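Local atomic coordinates of alpha,alpha-trehalose-phosphate synthase (UDP-forming) (Burkholderia multivorans, PDB entry 5UOF), a protein that belongs to glycosyltransferase family 20 and is built on the GT-B fold, two Rossmann-like domains facing each other. Residues Asp134-His139 with Leu153-Pro158; Ala188-Gly193 with His224-Lys229; Lys278-Arg283 with Glu322-Glu327. One frame throughout, in Å; residues are numbered along the deposited sequence.

Interaction 1: residues Asp134-His139 with Leu153-Pro158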
ATOM      1  N   ASP A 134      31.220  22.848   6.103  1.00 26.42           N
ATOM      2  CA  ASP A 134      30.440  22.027   7.018  1.00 25.31           C
ATOM      3  C   ASP A 134      29.765  20.883   6.273  1.00 27.46           C
ATOM      4  O   ASP A 134      29.262  21.054   5.155  1.00 24.04           O
ATOM      5  CB  ASP A 134      29.378  22.864   7.728  1.00 25.14           C
ATOM      6  CG  ASP A 134      29.958  23.797   8.781  1.00 26.56           C
ATOM      7  OD1 ASP A 134      31.115  23.585   9.213  1.00 27.51           O
ATOM      8  OD2 ASP A 134      29.232  24.734   9.181  1.00 26.80           O
ATOM      9  N   LEU A 135      29.755  19.713   6.900  1.00 23.28           N
ATOM     10  CA  LEU A 135      28.975  18.575   6.425  1.00 21.94           C
ATOM     11  C   LEU A 135      27.663  18.528   7.201  1.00 21.78           C
ATOM     12  O   LEU A 135      27.674  18.462   8.435  1.00 26.32           O
ATOM     13  CB  LEU A 135      29.764  17.279   6.609  1.00 21.96           C
ATOM     14  CG  LEU A 135      31.198  17.308   6.082  1.00 23.15           C
ATOM     15  CD1 LEU A 135      31.958  16.055   6.508  1.00 27.89           C
ATOM     16  CD2 LEU A 135      31.223  17.454   4.571  1.00 23.14           C
ATOM     17  N   ILE A 136      26.536  18.543   6.488  1.00 20.08           N
ATOM     18  CA  ILE A 136      25.219  18.650   7.106  1.00 19.34           C
ATOM     19  C   ILE A 136      24.503  17.315   6.970  1.00 23.68           C
ATOM     20  O   ILE A 136      24.408  16.773   5.863  1.00 21.24           O
ATOM     21  CB  ILE A 136      24.396  19.783   6.474  1.00 19.31           C
ATOM     22  CG1 ILE A 136      25.224  21.080   6.490  1.00 20.63           C
ATOM     23  CG2 ILE A 136      23.087  19.975   7.221  1.00 18.78           C
ATOM     24  CD1 ILE A 136      24.511  22.250   5.838  1.00 21.22           C
ATOM     25  N   TRP A 137      23.975  16.808   8.087  1.00 17.87           N
ATOM     26  CA  TRP A 137      23.299  15.508   8.142  1.00 16.91           C
ATOM     27  C   TRP A 137      21.914  15.691   8.757  1.00 16.39           C
ATOM     28  O   TRP A 137      21.794  15.904   9.969  1.00 16.85           O
ATOM     29  CB  TRP A 137      24.126  14.512   8.949  1.00 17.24           C
ATOM     30  CG  TRP A 137      23.646  13.085   8.830  1.00 16.42           C
ATOM     31  CD1 TRP A 137      22.591  12.626   8.095  1.00 22.15           C
ATOM     32  CD2 TRP A 137      24.220  11.946   9.471  1.00 16.63           C
ATOM     33  NE1 TRP A 137      22.472  11.264   8.236  1.00 19.19           N
ATOM     34  CE2 TRP A 137      23.464  10.822   9.075  1.00 17.69           C
ATOM     35  CE3 TRP A 137      25.309  11.765  10.338  1.00 18.62           C
ATOM     36  CZ2 TRP A 137      23.756   9.539   9.521  1.00 20.15           C
ATOM     37  CZ3 TRP A 137      25.592  10.475  10.784  1.00 22.20           C
ATOM     38  CH2 TRP A 137      24.820   9.388  10.370  1.00 22.65           C
ATOM     39  N   VAL A 138      20.869  15.586   7.918  1.00 15.57           N
ATOM     40  CA  VAL A 138      19.473  15.801   8.300  1.00 18.07           C
ATOM     41  C   VAL A 138      18.796  14.458   8.547  1.00 14.89           C
ATOM     42  O   VAL A 138      18.942  13.522   7.749  1.00 17.35           O
ATOM     43  CB  VAL A 138      18.731  16.587   7.201  1.00 14.83           C
ATOM     44  CG1 VAL A 138      17.277  16.841   7.603  1.00 17.27           C
ATOM     45  CG2 VAL A 138      19.466  17.895   6.897  1.00 16.09           C
ATOM     46  N   HIS A 139      18.010  14.368   9.622  1.00 15.80           N
ATOM     47  CA  HIS A 139      17.416  13.101  10.040  1.00 15.59           C
ATOM     48  C   HIS A 139      15.900  13.113   9.959  1.00 15.28           C
ATOM     49  O   HIS A 139      15.239  13.909  10.633  1.00 15.78           O
ATOM     50  CB  HIS A 139      17.870  12.738  11.449  1.00 17.84           C
ATOM     51  CG  HIS A 139      19.290  12.298  11.482  1.00 16.07           C
ATOM     52  ND1 HIS A 139      19.651  10.968  11.399  1.00 17.86           N
ATOM     53  CD2 HIS A 139      20.440  13.009  11.472  1.00 17.10           C
ATOM     54  CE1 HIS A 139      20.969  10.880  11.387  1.00 16.00           C
ATOM     55  NE2 HIS A 139      21.470  12.104  11.424  1.00 17.77           N
ATOM     56  N   LEU A 153      18.581  29.052  -0.108  1.00 27.48           N
ATOM     57  CA  LEU A 153      19.337  30.099   0.566  1.00 27.82           C
ATOM     58  C   LEU A 153      20.769  30.209   0.059  1.00 29.44           C
ATOM     59  O   LEU A 153      21.547  30.997   0.605  1.00 34.39           O
ATOM     60  CB  LEU A 153      19.340  29.860   2.083  1.00 27.85           C
ATOM     61  CG  LEU A 153      17.957  29.841   2.742  1.00 31.55           C
ATOM     62  CD1 LEU A 153      18.050  29.448   4.206  1.00 35.26           C
ATOM     63  CD2 LEU A 153      17.271  31.191   2.590  1.00 32.90           C
ATOM     64  N   GLY A 154      21.134  29.446  -0.966  1.00 26.05           N
ATOM     65  CA  GLY A 154      22.476  29.473  -1.500  1.00 25.68           C
ATOM     66  C   GLY A 154      23.467  28.548  -0.825  1.00 25.31           C
ATOM     67  O   GLY A 154      24.669  28.668  -1.085  1.00 28.87           O
ATOM     68  N   VAL A 155      23.005  27.629   0.026  1.00 24.04           N
ATOM     69  CA  VAL A 155      23.892  26.698   0.716  1.00 25.53           C
ATOM     70  C   VAL A 155      24.381  25.647  -0.272  1.00 28.47           C
ATOM     71  O   VAL A 155      23.586  24.897  -0.852  1.00 27.72           O
ATOM     72  CB  VAL A 155      23.179  26.045   1.911  1.00 24.29           C
ATOM     73  CG1 VAL A 155      24.056  24.975   2.559  1.00 23.25           C
ATOM     74  CG2 VAL A 155      22.793  27.106   2.929  1.00 28.36           C
ATOM     75  N   LYS A 156      25.697  25.581  -0.462  1.00 24.26           N
ATOM     76  CA  LYS A 156      26.311  24.618  -1.363  1.00 24.20           C
ATOM     77  C   LYS A 156      26.989  23.469  -0.629  1.00 25.17           C
ATOM     78  O   LYS A 156      27.592  22.609  -1.279  1.00 25.36           O
ATOM     79  CB  LYS A 156      27.318  25.329  -2.271  1.00 28.02           C
ATOM     80  CG  LYS A 156      26.683  26.461  -3.051  1.00 31.09           C
ATOM     81  CD  LYS A 156      27.553  26.934  -4.195  1.00 43.04           C
ATOM     82  CE  LYS A 156      26.782  27.939  -5.039  1.00 51.31           C
ATOM     83  NZ  LYS A 156      25.390  27.455  -5.300  1.00 57.19           N
ATOM     84  N   ASN A 157      26.887  23.424   0.700  1.00 25.49           N
ATOM     85  CA  ASN A 157      27.552  22.402   1.491  1.00 25.97           C
ATOM     86  C   ASN A 157      27.106  20.999   1.077  1.00 21.85           C
ATOM     87  O   ASN A 157      26.002  20.819   0.556  1.00 20.99           O
ATOM     88  CB  ASN A 157      27.234  22.596   2.971  1.00 23.69           C
ATOM     89  CG  ASN A 157      27.723  23.917   3.502  1.00 24.10           C
ATOM     90  OD1 ASN A 157      27.292  24.985   3.053  1.00 24.58           O
ATOM     91  ND2 ASN A 157      28.622  23.856   4.473  1.00 24.79           N
ATOM     92  N   PRO A 158      27.931  19.984   1.329  1.00 21.86           N
ATOM     93  CA  PRO A 158      27.420  18.609   1.273  1.00 20.72           C
ATOM     94  C   PRO A 158      26.299  18.448   2.286  1.00 21.51           C
ATOM     95  O   PRO A 158      26.449  18.803   3.456  1.00 19.95           O
ATOM     96  CB  PRO A 158      28.641  17.756   1.644  1.00 21.22           C
ATOM     97  CG  PRO A 158      29.833  18.660   1.401  1.00 23.71           C
ATOM     98  CD  PRO A 158      29.343  20.025   1.747  1.00 23.00           C
TER
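Leu135 and Pro158 bring their CA atoms to 5.4 Å where the strand of 135-139 begins beside the end of the 153-158 loop, just before strand 159-162. One backbone bond ties the two segments, Ile136 N to Pro158 O at 3.0 Å, and the pairing runs on from Ile136 to Gly160 as the two strands proceed side by side.

A second bond comes from a side chain. Asn157 ND2 gives a proton to Asp134 O at 3.0 Å, nearly straight at 167°, with the acceptor lying in the plane of the amide. It reaches the oxygen well off the carbonyl direction, at a C=O...donor angle of 115°. The same ND2 also serves Arg131 O, so asparagine suits the place: one amide nitrogen ties two main-chain carbonyls ahead of the strand. The Asp134 carboxylate turns to other partners, a salt bridge with Arg11 and the backbone N of Arg131.

Apolar contacts flank these bonds. Leu135 CD2 lies against Pro158 CG at 3.7 Å, the two side chains crossing at a slant, and helix 450-472 packs against both residues. Pro158 has no N-H to offer, and its CD sits 3.6 Å from Asp134 O. The outstretched Ile136, with CD1 anti to CA (chi2 178°), reaches past Asn157 CB, 4.0 Å from CD1, to Val155 CG1, 4.3 Å from the same methyl.

Gly154 ends helix 146-152 in a Schellman motif, a positive-phi turn that glycine takes easily. Arg151 of that helix binds the carbonyls of Val155 and Asn157. Strand 135-139, helix 146-152 and strand 159-162 thus form a beta-alpha-beta crossover with adjacent parallel strands, the basic unit of a Rossmann-like domain.

Interaction 2: residues Ala188-Gly193 with His224-Lys229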
ATOM      1  N   ALA A 188      17.478  17.211  -3.467  1.00 15.10           N
ATOM      2  CA  ALA A 188      18.325  18.332  -3.070  1.00 16.28           C
ATOM      3  C   ALA A 188      19.510  17.895  -2.216  1.00 17.75           C
ATOM      4  O   ALA A 188      20.484  18.650  -2.099  1.00 20.56           O
ATOM      5  CB  ALA A 188      17.493  19.375  -2.317  1.00 16.66           C
ATOM      6  N   TYR A 189      19.444  16.700  -1.628  1.00 16.75           N
ATOM      7  CA  TYR A 189      20.548  16.122  -0.873  1.00 22.47           C
ATOM      8  C   TYR A 189      21.614  15.554  -1.802  1.00 25.27           C
ATOM      9  O   TYR A 189      21.314  15.021  -2.873  1.00 20.56           O
ATOM     10  CB  TYR A 189      20.035  15.009   0.055  1.00 14.50           C
ATOM     11  CG  TYR A 189      19.087  15.523   1.109  1.00 14.35           C
ATOM     12  CD1 TYR A 189      19.578  16.086   2.285  1.00 17.81           C
ATOM     13  CD2 TYR A 189      17.697  15.467   0.927  1.00 16.73           C
ATOM     14  CE1 TYR A 189      18.725  16.579   3.260  1.00 16.67           C
ATOM     15  CE2 TYR A 189      16.832  15.971   1.892  1.00 18.61           C
ATOM     16  CZ  TYR A 189      17.356  16.536   3.053  1.00 19.73           C
ATOM     17  OH  TYR A 189      16.521  17.051   4.022  1.00 16.99           O
ATOM     18  N   ASP A 190      22.881  15.667  -1.379  1.00 17.50           N
ATOM     19  CA  ASP A 190      23.948  14.965  -2.083  1.00 17.35           C
ATOM     20  C   ASP A 190      23.950  13.481  -1.760  1.00 19.20           C
ATOM     21  O   ASP A 190      24.384  12.672  -2.588  1.00 21.73           O
ATOM     22  CB  ASP A 190      25.305  15.565  -1.729  1.00 18.42           C
ATOM     23  CG  ASP A 190      25.356  17.029  -2.024  1.00 21.84           C
ATOM     24  OD1 ASP A 190      25.342  17.383  -3.221  1.00 24.47           O
ATOM     25  OD2 ASP A 190      25.351  17.817  -1.059  1.00 25.60           O
ATOM     26  N   VAL A 191      23.483  13.115  -0.569  1.00 19.24           N
ATOM     27  CA  VAL A 191      23.358  11.725  -0.150  1.00 19.55           C
ATOM     28  C   VAL A 191      21.968  11.530   0.437  1.00 19.73           C
ATOM     29  O   VAL A 191      21.554  12.278   1.334  1.00 16.71           O
ATOM     30  CB  VAL A 191      24.432  11.332   0.884  1.00 16.22           C
ATOM     31  CG1 VAL A 191      24.298   9.847   1.253  1.00 17.08           C
ATOM     32  CG2 VAL A 191      25.851  11.649   0.371  1.00 21.60           C
ATOM     33  N   THR A 192      21.240  10.544  -0.077  1.00 17.38           N
ATOM     34  CA  THR A 192      19.925  10.175   0.437  0.57 16.90           C
ATOM     35  C   THR A 192      20.007   8.731   0.911  1.00 18.71           C
ATOM     36  O   THR A 192      20.127   7.813   0.093  1.00 17.86           O
ATOM     37  CB  THR A 192      18.855  10.365  -0.637  0.57 17.59           C
ATOM     38  OG1 THR A 192      18.879  11.730  -1.080  0.57 19.47           O
ATOM     39  CG2 THR A 192      17.489  10.062  -0.084  0.57 14.66           C
ATOM     40  N   GLY A 193      19.957   8.535   2.225  1.00 18.50           N
ATOM     41  CA  GLY A 193      20.154   7.228   2.825  1.00 13.06           C
ATOM     42  C   GLY A 193      18.860   6.657   3.361  1.00 17.02           C
ATOM     43  O   GLY A 193      17.991   7.391   3.843  1.00 14.40           O
ATOM     44  N   HIS A 224      16.638  16.005 -11.265  1.00 23.42           N
ATOM     45  CA  HIS A 224      16.375  17.384 -10.857  1.00 25.84           C
ATOM     46  C   HIS A 224      17.652  18.222 -10.889  1.00 28.98           C
ATOM     47  O   HIS A 224      17.921  19.024  -9.992  1.00 29.83           O
ATOM     48  CB  HIS A 224      15.719  17.432  -9.476  1.00 24.67           C
ATOM     49  CG  HIS A 224      14.315  16.911  -9.456  1.00 23.14           C
ATOM     50  ND1 HIS A 224      13.247  17.628  -9.955  1.00 28.11           N
ATOM     51  CD2 HIS A 224      13.805  15.741  -9.003  1.00 23.76           C
ATOM     52  CE1 HIS A 224      12.140  16.922  -9.804  1.00 26.15           C
ATOM     53  NE2 HIS A 224      12.449  15.775  -9.229  1.00 24.62           N
ATOM     54  N   GLY A 225      18.449  18.019 -11.938  1.00 31.74           N
ATOM     55  CA  GLY A 225      19.683  18.750 -12.138  1.00 32.83           C
ATOM     56  C   GLY A 225      20.775  18.478 -11.131  1.00 35.53           C
ATOM     57  O   GLY A 225      21.739  19.244 -11.069  1.00 37.15           O
ATOM     58  N   ARG A 226      20.667  17.416 -10.341  1.00 27.12           N
ATOM     59  CA  ARG A 226      21.652  17.115  -9.316  1.00 26.65           C
ATOM     60  C   ARG A 226      22.107  15.666  -9.446  1.00 29.76           C
ATOM     61  O   ARG A 226      21.472  14.848 -10.115  1.00 30.73           O
ATOM     62  CB  ARG A 226      21.088  17.385  -7.916  1.00 28.64           C
ATOM     63  CG  ARG A 226      20.598  18.830  -7.732  1.00 35.43           C
ATOM     64  CD  ARG A 226      20.255  19.128  -6.280  1.00 40.37           C
ATOM     65  NE  ARG A 226      21.369  18.816  -5.389  1.00 43.22           N
ATOM     66  CZ  ARG A 226      22.301  19.693  -5.030  1.00 43.08           C
ATOM     67  NH1 ARG A 226      22.255  20.938  -5.485  1.00 47.22           N
ATOM     68  NH2 ARG A 226      23.281  19.328  -4.222  1.00 44.61           N
ATOM     69  N   VAL A 227      23.241  15.367  -8.822  1.00 25.29           N
ATOM     70  CA  VAL A 227      23.760  14.009  -8.734  1.00 25.90           C
ATOM     71  C   VAL A 227      23.591  13.559  -7.291  1.00 25.82           C
ATOM     72  O   VAL A 227      24.096  14.207  -6.368  1.00 28.72           O
ATOM     73  CB  VAL A 227      25.228  13.931  -9.178  1.00 29.12           C
ATOM     74  CG1 VAL A 227      25.677  12.478  -9.261  1.00 35.06           C
ATOM     75  CG2 VAL A 227      25.407  14.609 -10.521  1.00 29.04           C
ATOM     76  N   VAL A 228      22.881  12.457  -7.088  1.00 18.76           N
ATOM     77  CA  VAL A 228      22.484  12.020  -5.758  1.00 17.96           C
ATOM     78  C   VAL A 228      23.053  10.630  -5.525  1.00 22.66           C
ATOM     79  O   VAL A 228      22.852   9.731  -6.348  1.00 22.13           O
ATOM     80  CB  VAL A 228      20.951  12.005  -5.606  1.00 22.87           C
ATOM     81  CG1 VAL A 228      20.565  11.730  -4.168  1.00 22.74           C
ATOM     82  CG2 VAL A 228      20.343  13.318  -6.104  1.00 25.84           C
ATOM     83  N   LYS A 229      23.786  10.468  -4.427  1.00 20.22           N
ATOM     84  CA  LYS A 229      24.195   9.150  -3.953  1.00 19.90           C
ATOM     85  C   LYS A 229      23.053   8.550  -3.143  1.00 20.42           C
ATOM     86  O   LYS A 229      22.641   9.123  -2.128  1.00 20.28           O
ATOM     87  CB  LYS A 229      25.459   9.266  -3.106  1.00 22.05           C
ATOM     88  CG  LYS A 229      25.729   8.083  -2.211  1.00 30.08           C
ATOM     89  CD  LYS A 229      26.494   7.013  -2.940  1.00 30.24           C
ATOM     90  CE  LYS A 229      26.993   5.958  -1.972  1.00 32.14           C
ATOM     91  NZ  LYS A 229      27.675   4.878  -2.724  1.00 40.05           N
TER
HETATM   92  O   HOH W   1      22.457  16.397  -5.090  1.00 30.10           O
HETATM   93  O   HOH W   2      25.896  16.147  -5.342  1.00 27.25           O
HETATM   94  O   HOH W   3      26.308  13.106  -4.579  1.00 31.75           O
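Main-chain hydrogen bonds from both sides of Lys229 grip the 188-193 segment: Lys229 N donates to Asp190 O at 2.9 Å, and Lys229 O accepts from Thr192 N, also at 2.9 Å. Between them lies Val191, whose CA approaches Lys229 O at 3.3 Å in a CA-H...O contact. Lys229 bonding to the residues before and after Val191 is the pattern of a parallel bridge.

The charged contact lies at the start of the strands. Arg226 NH2 meets Asp190 OD1 at 3.0 Å in a salt bridge whose hydrogen bond is weak, bent to 122°, with the carboxylate and guanidinium planes 56° apart. The arginine chain is bent at chi3 (54°), and Ala188 O lies over one face of its guanidinium, 3.6 Å from CZ. The other oxygen of Asp190, OD2, forms a salt bridge with Arg151 and accepts from the backbone N of Ile159.

Water bridges the backbones ahead of the paired residues. Water 1 accepts from Arg226 NE at 2.7 Å and lies within donating distance of Tyr189 O and Val227 O; two further waters stand between Asp190 and Val227 O.

Van der Waals contacts are few. Val228 sets CG1 against Tyr189 O, at 3.6 Å, and Thr192 OG1, its branched shape suiting a buried strand position. On the other side of the sheet, Val191 CG1 lies 4.1 Å from Lys229 CG, the side chains side by side beneath helix 450-472, while the lysine leads its amine away.

Strands 191-194 and 226-232 are the last parallel pair of the N-terminal Rossmann-like sheet, beyond which antiparallel strands 221-223 and 213-215 complete it.

Interaction 3: residues Lys278-Arg283 with Glu322-Glu327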
ATOM      1  N   LYS A 278       1.989  -1.128  14.406  1.00 12.08           N
ATOM      2  CA  LYS A 278       2.515  -2.175  15.273  1.00 10.99           C
ATOM      3  C   LYS A 278       1.706  -3.464  15.238  1.00 14.97           C
ATOM      4  O   LYS A 278       2.246  -4.522  15.590  1.00 15.65           O
ATOM      5  CB  LYS A 278       2.603  -1.662  16.712  1.00 12.82           C
ATOM      6  CG  LYS A 278       3.522  -0.449  16.867  1.00 13.43           C
ATOM      7  CD  LYS A 278       4.898  -0.777  16.346  1.00 16.54           C
ATOM      8  CE  LYS A 278       5.886   0.327  16.688  1.00 27.42           C
ATOM      9  NZ  LYS A 278       7.218  -0.047  16.162  1.00 31.92           N
ATOM     10  N   GLY A 279       0.448  -3.418  14.811  1.00 15.42           N
ATOM     11  CA  GLY A 279      -0.359  -4.634  14.778  1.00 15.31           C
ATOM     12  C   GLY A 279      -0.524  -5.281  16.137  1.00 14.22           C
ATOM     13  O   GLY A 279      -0.409  -6.511  16.264  1.00 12.76           O
ATOM     14  N   LEU A 280      -0.775  -4.476  17.170  1.00 12.96           N
ATOM     15  CA  LEU A 280      -0.775  -5.036  18.517  1.00 12.74           C
ATOM     16  C   LEU A 280      -2.026  -5.872  18.784  1.00 13.19           C
ATOM     17  O   LEU A 280      -1.983  -6.794  19.602  1.00 13.22           O
ATOM     18  CB  LEU A 280      -0.612  -3.916  19.538  1.00 15.04           C
ATOM     19  CG  LEU A 280       0.825  -3.391  19.494  1.00 12.50           C
ATOM     20  CD1 LEU A 280       0.968  -2.043  20.206  1.00 14.54           C
ATOM     21  CD2 LEU A 280       1.760  -4.431  20.113  1.00 14.23           C
ATOM     22  N   VAL A 281      -3.144  -5.580  18.114  1.00 13.22           N
ATOM     23  CA  VAL A 281      -4.292  -6.476  18.227  1.00 14.17           C
ATOM     24  C   VAL A 281      -3.924  -7.853  17.701  1.00 14.54           C
ATOM     25  O   VAL A 281      -4.205  -8.880  18.334  1.00 13.03           O
ATOM     26  CB  VAL A 281      -5.510  -5.913  17.479  1.00 14.71           C
ATOM     27  CG1 VAL A 281      -6.588  -6.994  17.352  1.00 14.13           C
ATOM     28  CG2 VAL A 281      -6.050  -4.690  18.205  1.00 21.43           C
ATOM     29  N   GLU A 282      -3.311  -7.883  16.515  1.00 15.12           N
ATOM     30  CA  GLU A 282      -2.866  -9.142  15.928  1.00 16.39           C
ATOM     31  C   GLU A 282      -1.877  -9.839  16.845  1.00 16.32           C
ATOM     32  O   GLU A 282      -1.922 -11.061  17.006  1.00 13.26           O
ATOM     33  CB  GLU A 282      -2.229  -8.892  14.560  1.00 13.45           C
ATOM     34  CG  GLU A 282      -3.208  -8.458  13.472  1.00 16.63           C
ATOM     35  CD  GLU A 282      -3.477  -6.962  13.455  1.00 26.33           C
ATOM     36  OE1 GLU A 282      -4.125  -6.493  12.497  1.00 28.85           O
ATOM     37  OE2 GLU A 282      -3.048  -6.251  14.386  1.00 21.38           O
ATOM     38  N   ARG A 283      -0.973  -9.068  17.448  1.00 10.91           N
ATOM     39  CA  ARG A 283      -0.004  -9.618  18.392  1.00 12.24           C
ATOM     40  C   ARG A 283      -0.705 -10.406  19.499  1.00 10.62           C
ATOM     41  O   ARG A 283      -0.366 -11.569  19.778  1.00 11.02           O
ATOM     42  CB  ARG A 283       0.816  -8.451  18.970  1.00 11.12           C
ATOM     43  CG  ARG A 283       2.138  -8.818  19.633  1.00 14.26           C
ATOM     44  CD  ARG A 283       3.273  -8.870  18.623  1.00 16.95           C
ATOM     45  NE  ARG A 283       3.409  -7.611  17.884  1.00 17.15           N
ATOM     46  CZ  ARG A 283       4.177  -6.592  18.254  1.00 18.95           C
ATOM     47  NH1 ARG A 283       4.885  -6.653  19.375  1.00 16.79           N
ATOM     48  NH2 ARG A 283       4.220  -5.489  17.506  1.00 13.40           N
ATOM     49  N   GLU A 322      -7.355   1.833  24.173  1.00 17.17           N
ATOM     50  CA  GLU A 322      -8.667   1.283  24.505  1.00 18.11           C
ATOM     51  C   GLU A 322      -8.887  -0.054  23.809  1.00 17.29           C
ATOM     52  O   GLU A 322      -9.383  -1.011  24.419  1.00 17.96           O
ATOM     53  CB  GLU A 322      -9.773   2.272  24.125  1.00 23.49           C
ATOM     54  CG  GLU A 322     -11.162   1.654  24.170  1.00 32.71           C
ATOM     55  CD  GLU A 322     -12.271   2.690  24.191  1.00 49.29           C
ATOM     56  OE1 GLU A 322     -12.055   3.787  24.746  1.00 55.63           O
ATOM     57  OE2 GLU A 322     -13.360   2.404  23.653  1.00 52.76           O
ATOM     58  N   THR A 323      -8.508  -0.139  22.530  1.00 15.42           N
ATOM     59  CA  THR A 323      -8.660  -1.381  21.788  1.00 16.18           C
ATOM     60  C   THR A 323      -7.852  -2.501  22.425  1.00 13.84           C
ATOM     61  O   THR A 323      -8.359  -3.618  22.589  1.00 15.94           O
ATOM     62  CB  THR A 323      -8.237  -1.173  20.337  1.00 22.23           C
ATOM     63  OG1 THR A 323      -9.105  -0.210  19.721  1.00 20.13           O
ATOM     64  CG2 THR A 323      -8.329  -2.464  19.579  1.00 23.39           C
ATOM     65  N   LEU A 324      -6.603  -2.211  22.821  1.00 12.56           N
ATOM     66  CA  LEU A 324      -5.737  -3.248  23.383  1.00 13.52           C
ATOM     67  C   LEU A 324      -6.184  -3.657  24.776  1.00 16.86           C
ATOM     68  O   LEU A 324      -6.069  -4.831  25.149  1.00 16.48           O
ATOM     69  CB  LEU A 324      -4.287  -2.769  23.430  1.00 16.14           C
ATOM     70  CG  LEU A 324      -3.603  -2.554  22.086  1.00 23.56           C
ATOM     71  CD1 LEU A 324      -2.162  -2.123  22.326  1.00 21.80           C
ATOM     72  CD2 LEU A 324      -3.658  -3.841  21.259  1.00 16.84           C
ATOM     73  N   GLU A 325      -6.667  -2.701  25.573  1.00 14.03           N
ATOM     74  CA  GLU A 325      -7.210  -3.066  26.877  1.00 16.18           C
ATOM     75  C   GLU A 325      -8.399  -4.007  26.724  1.00 18.67           C
ATOM     76  O   GLU A 325      -8.539  -4.965  27.489  1.00 16.33           O
ATOM     77  CB  GLU A 325      -7.586  -1.806  27.662  1.00 15.39           C
ATOM     78  CG  GLU A 325      -6.347  -1.076  28.171  1.00 18.47           C
ATOM     79  CD  GLU A 325      -6.599   0.324  28.711  1.00 21.86           C
ATOM     80  OE1 GLU A 325      -5.668   0.857  29.355  1.00 26.38           O
ATOM     81  OE2 GLU A 325      -7.686   0.903  28.489  1.00 20.75           O
ATOM     82  N   GLY A 326      -9.249  -3.767  25.722  1.00 16.12           N
ATOM     83  CA  GLY A 326     -10.364  -4.671  25.486  1.00 15.05           C
ATOM     84  C   GLY A 326      -9.908  -6.053  25.057  1.00 15.40           C
ATOM     85  O   GLY A 326     -10.463  -7.064  25.499  1.00 14.62           O
ATOM     86  N   GLU A 327      -8.891  -6.116  24.190  1.00 13.84           N
ATOM     87  CA  GLU A 327      -8.366  -7.407  23.745  1.00 16.11           C
ATOM     88  C   GLU A 327      -7.708  -8.161  24.896  1.00 12.33           C
ATOM     89  O   GLU A 327      -7.953  -9.360  25.088  1.00 14.23           O
ATOM     90  CB  GLU A 327      -7.380  -7.207  22.589  1.00 18.52           C
ATOM     91  CG  GLU A 327      -8.032  -6.976  21.234  1.00 30.55           C
ATOM     92  CD  GLU A 327      -8.972  -8.100  20.846  1.00 33.73           C
ATOM     93  OE1 GLU A 327     -10.193  -7.964  21.056  1.00 38.05           O
ATOM     94  OE2 GLU A 327      -8.485  -9.139  20.359  1.00 28.29           O
TER
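Leu280 and Val281, in the first turn of helix 280-293, meet Thr323, Leu324 and Glu327 of helix 314-335 through side-chain packing, with no hydrogen bond between the segments. Just ahead of them the Arg283 side chain folds back, and its NH2 donates to Lys278 O at 2.9 Å. Gly279 follows at the N-cap, with a positive phi of 60° that favours glycine, and its carbonyl takes Arg283 N in the opening turn.

Leu280 then sets CB against both methyls of Leu324, 3.5 Å from CD2, a tight fit, and 3.7 Å from CD1. Its own CD2 lies over the centre of the Arg283 guanidinium, 3.6 Å above the plane. Val281 spreads its branches over the other helix: CG2 presses on Thr323 CG2 at 3.5 Å, also tight, and CG1 rests 4.1 Å from Glu327 CG. A compact branched residue suits this spot, touching two successive turns at once. Glu327 meets the valine mainly through CG, while its OE2 binds Gln285 and Arg330. Arg283 closes the segment and turns from helix 314-335 to a salt bridge with Asp272.

Helix 280-293 links strands 266-271 and 301-306, and helix 314-335 links 301-306 to 343-346. Beneath the two, Leu280 and Arg283 touch Gln305 of strand 301-306, and Leu324 touches Tyr345 of strand 343-346.

How the interactions relate
Interactions 1 and 2 belong to the mixed N-terminal sheet, in which strands 135-139, 159-162, 191-194 and 226-232 lie next to one another in that order. Their centres are 12 Å apart and they touch, Pro158 CA coming 3.2 Å from Asp190 OD2; Arg151 and the long helix 450-472 contact both. Interaction 3 follows later in the chain and lies across the chain's centre, about 42 Å from interaction 1 and 40 Å from interaction 2 between centres, against the separate six-stranded parallel sheet. The set therefore samples both Rossmann-like halves of a GT-B enzyme, strand pairing in one and helix packing in the other, with the C-terminal helix 450-472 returning to the first half.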